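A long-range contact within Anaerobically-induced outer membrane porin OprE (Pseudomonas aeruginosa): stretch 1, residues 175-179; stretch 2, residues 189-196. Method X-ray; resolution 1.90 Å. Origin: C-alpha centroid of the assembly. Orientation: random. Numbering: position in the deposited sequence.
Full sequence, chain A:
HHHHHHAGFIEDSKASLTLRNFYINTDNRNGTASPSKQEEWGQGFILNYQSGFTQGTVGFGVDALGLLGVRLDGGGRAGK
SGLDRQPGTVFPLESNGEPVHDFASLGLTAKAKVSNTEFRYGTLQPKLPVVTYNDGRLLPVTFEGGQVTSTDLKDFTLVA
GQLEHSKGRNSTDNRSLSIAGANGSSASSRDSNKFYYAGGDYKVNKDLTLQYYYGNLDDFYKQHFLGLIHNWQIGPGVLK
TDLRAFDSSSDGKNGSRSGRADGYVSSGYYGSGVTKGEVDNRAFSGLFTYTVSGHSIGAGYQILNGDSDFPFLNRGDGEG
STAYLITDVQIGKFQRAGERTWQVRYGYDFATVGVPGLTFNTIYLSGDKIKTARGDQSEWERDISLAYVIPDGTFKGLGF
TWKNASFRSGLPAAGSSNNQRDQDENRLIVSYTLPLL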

# COMPACT_ATOMS: atom_id res chain seq x y z
N ARG A 175 -7.28 15.52 0.13
CA ARG A 175 -8.39 15.47 1.07
C ARG A 175 -7.88 14.99 2.42
O ARG A 175 -6.80 14.40 2.49
CB ARG A 175 -9.47 14.51 0.56
CG ARG A 175 -10.01 14.86 -0.82
CD ARG A 175 -10.92 13.76 -1.33
NE ARG A 175 -12.07 13.55 -0.45
CZ ARG A 175 -12.93 12.55 -0.57
NH1 ARG A 175 -12.78 11.66 -1.54
NH2 ARG A 175 -13.95 12.43 0.28
N SER A 176 -8.64 15.24 3.48
CA SER A 176 -8.28 14.76 4.80
C SER A 176 -8.29 13.23 4.90
O SER A 176 -8.83 12.53 4.04
CB SER A 176 -9.16 15.41 5.87
OG SER A 176 -8.82 16.78 5.99
N LEU A 177 -7.65 12.70 5.94
CA LEU A 177 -7.47 11.25 6.09
C LEU A 177 -8.63 10.55 6.82
O LEU A 177 -9.23 11.11 7.73
CB LEU A 177 -6.15 10.97 6.82
CG LEU A 177 -4.93 11.68 6.23
CD1 LEU A 177 -3.72 11.59 7.15
CD2 LEU A 177 -4.59 11.11 4.86
N SER A 178 -8.94 9.32 6.43
CA SER A 178 -10.01 8.61 7.12
C SER A 178 -9.72 7.10 7.11
O SER A 178 -8.65 6.68 6.65
CB SER A 178 -11.39 8.93 6.52
OG SER A 178 -12.44 8.42 7.34
N ILE A 179 -10.65 6.32 7.65
CA ILE A 179 -10.54 4.87 7.69
C ILE A 179 -11.89 4.29 7.28
O ILE A 179 -12.89 5.02 7.27
CB ILE A 179 -10.15 4.36 9.11
CG1 ILE A 179 -11.28 4.61 10.11
CG2 ILE A 179 -8.83 5.00 9.60
CD1 ILE A 179 -10.96 4.11 11.52
N SER A 189 -19.79 11.05 6.84
CA SER A 189 -18.37 10.72 6.88
C SER A 189 -17.59 11.66 7.79
O SER A 189 -17.98 12.82 8.00
CB SER A 189 -17.78 10.75 5.47
OG SER A 189 -17.87 12.06 4.93
N ARG A 190 -16.50 11.16 8.35
CA ARG A 190 -15.64 11.97 9.20
C ARG A 190 -14.20 11.69 8.86
O ARG A 190 -13.85 10.60 8.39
CB ARG A 190 -15.90 11.68 10.68
CG ARG A 190 -17.28 12.09 11.16
CD ARG A 190 -17.45 13.61 11.18
NE ARG A 190 -18.73 14.02 11.77
CZ ARG A 190 -19.85 14.23 11.07
NH1 ARG A 190 -19.86 14.06 9.75
NH2 ARG A 190 -20.95 14.60 11.70
N ASP A 191 -13.35 12.67 9.09
CA ASP A 191 -11.95 12.49 8.75
C ASP A 191 -11.07 13.24 9.73
O ASP A 191 -11.56 13.82 10.70
CB ASP A 191 -11.69 12.92 7.30
CG ASP A 191 -12.28 14.28 6.97
OD1 ASP A 191 -12.29 15.17 7.85
OD2 ASP A 191 -12.73 14.47 5.82
N SER A 192 -9.78 13.20 9.48
CA SER A 192 -8.82 13.83 10.37
C SER A 192 -7.67 14.36 9.55
O SER A 192 -7.29 13.76 8.54
CB SER A 192 -8.30 12.80 11.36
OG SER A 192 -7.25 13.35 12.13
N ASN A 193 -7.11 15.49 9.96
CA ASN A 193 -5.99 16.06 9.23
C ASN A 193 -4.66 15.93 9.97
O ASN A 193 -3.72 16.67 9.69
CB ASN A 193 -6.26 17.52 8.84
CG ASN A 193 -6.48 18.43 10.04
OD1 ASN A 193 -6.29 18.02 11.18
ND2 ASN A 193 -6.88 19.67 9.77
N LYS A 194 -4.59 15.00 10.92
CA LYS A 194 -3.33 14.71 11.60
C LYS A 194 -3.05 13.21 11.74
O LYS A 194 -3.76 12.50 12.44
CB LYS A 194 -3.30 15.37 12.99
CG LYS A 194 -3.31 16.89 12.95
CD LYS A 194 -3.44 17.48 14.35
N PHE A 195 -2.00 12.75 11.07
CA PHE A 195 -1.51 11.38 11.24
C PHE A 195 -0.03 11.43 11.58
O PHE A 195 0.77 11.93 10.79
CB PHE A 195 -1.74 10.54 9.97
CG PHE A 195 -1.16 9.14 10.05
CD1 PHE A 195 -1.83 8.13 10.72
CD2 PHE A 195 0.06 8.85 9.45
CE1 PHE A 195 -1.28 6.83 10.81
CE2 PHE A 195 0.61 7.57 9.52
CZ PHE A 195 -0.07 6.56 10.21
N TYR A 196 0.33 10.91 12.75
CA TYR A 196 1.72 10.88 13.19
C TYR A 196 2.25 9.48 13.10
O TYR A 196 1.54 8.53 13.40
CB TYR A 196 1.80 11.30 14.66
CG TYR A 196 1.11 12.60 14.95
CD1 TYR A 196 1.70 13.80 14.61
CD2 TYR A 196 -0.13 12.62 15.58
CE1 TYR A 196 1.07 15.00 14.88
CE2 TYR A 196 -0.76 13.81 15.85
CZ TYR A 196 -0.16 15.00 15.50
OH TYR A 196 -0.80 16.19 15.77
O HOH W 1 -9.90 16.65 9.01

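The two stretches run antiparallel and meet through a single bridge, the hydrogen-bonded pair Leu 177 and Ser 192, whose CA atoms lie 5.2 Å apart. Both backbone bonds of the pair are short: Leu 177 N donates to Ser 192 O at 2.8 Å, and Ser 192 N donates to Leu 177 O, also at 2.8 Å. With N-H...O angles of 145° and 149° the bonds are somewhat bent but well formed. The register continues to Ser 176 opposite Asn 193 and Ser 178 opposite Asp 191, where the CA atoms of Ser 178 and Asp 191 approach to 4.6 Å.

Beyond the bridge, a side chain takes over the bonding to the backbone. Ser 178, with chi1 in the t well, donates from OG to Arg 190 O at 2.8 Å. Serine suits this position because its hydroxyl sits one carbon from the main chain, short enough to satisfy a neighbouring carbonyl in a buried setting. The side chain of Arg 190 plays little part across the contact: its end leads away, and NH1 donates to Ser 189 O at 2.9 Å, within its own stretch.

Ser 176 and Asp 191 both direct their CA-to-CB bonds toward the opposite stretch, and they pack closely, Ser 176 CB lying 3.5 Å from Asp 191 CG. Ser 176 has only CB and OG beyond the backbone, and its CB lies beside the carboxylate carbon. Water 1 joins the two polar groups, donating to Asp 191 OD1 at 3.0 Å and making a weak hydrogen bond with Ser 176 OG at 3.2 Å. The other carboxylate oxygen, OD2, is bonded elsewhere in the structure. The CB of Asp 191 also packs against the bridge itself, 3.1 Å from Leu 177 O.

Leu 177 supplies the apolar part of the contact. Although its CA-to-CB bond points sideways, its CD1 reaches to 3.6 Å from Phe 195 CB. Both residues are buried, a fitting environment for their hydrocarbon side chains. The CA-to-CB bond of Phe 195 points toward stretch 1, but its ring leads away, so the methyl group meets the base of the side chain.

The CA-to-CB bond of Ser 192 points sideways, and its OG accepts a weak hydrogen bond from Lys 194 N at 3.4 Å, within stretch 2 and just before the strand at Phe 195 and Tyr 196. In exposed Asn 193, CB lies 3.9 Å from Ser 176 OG, a van der Waals contact, while its amide end leads away from stretch 1.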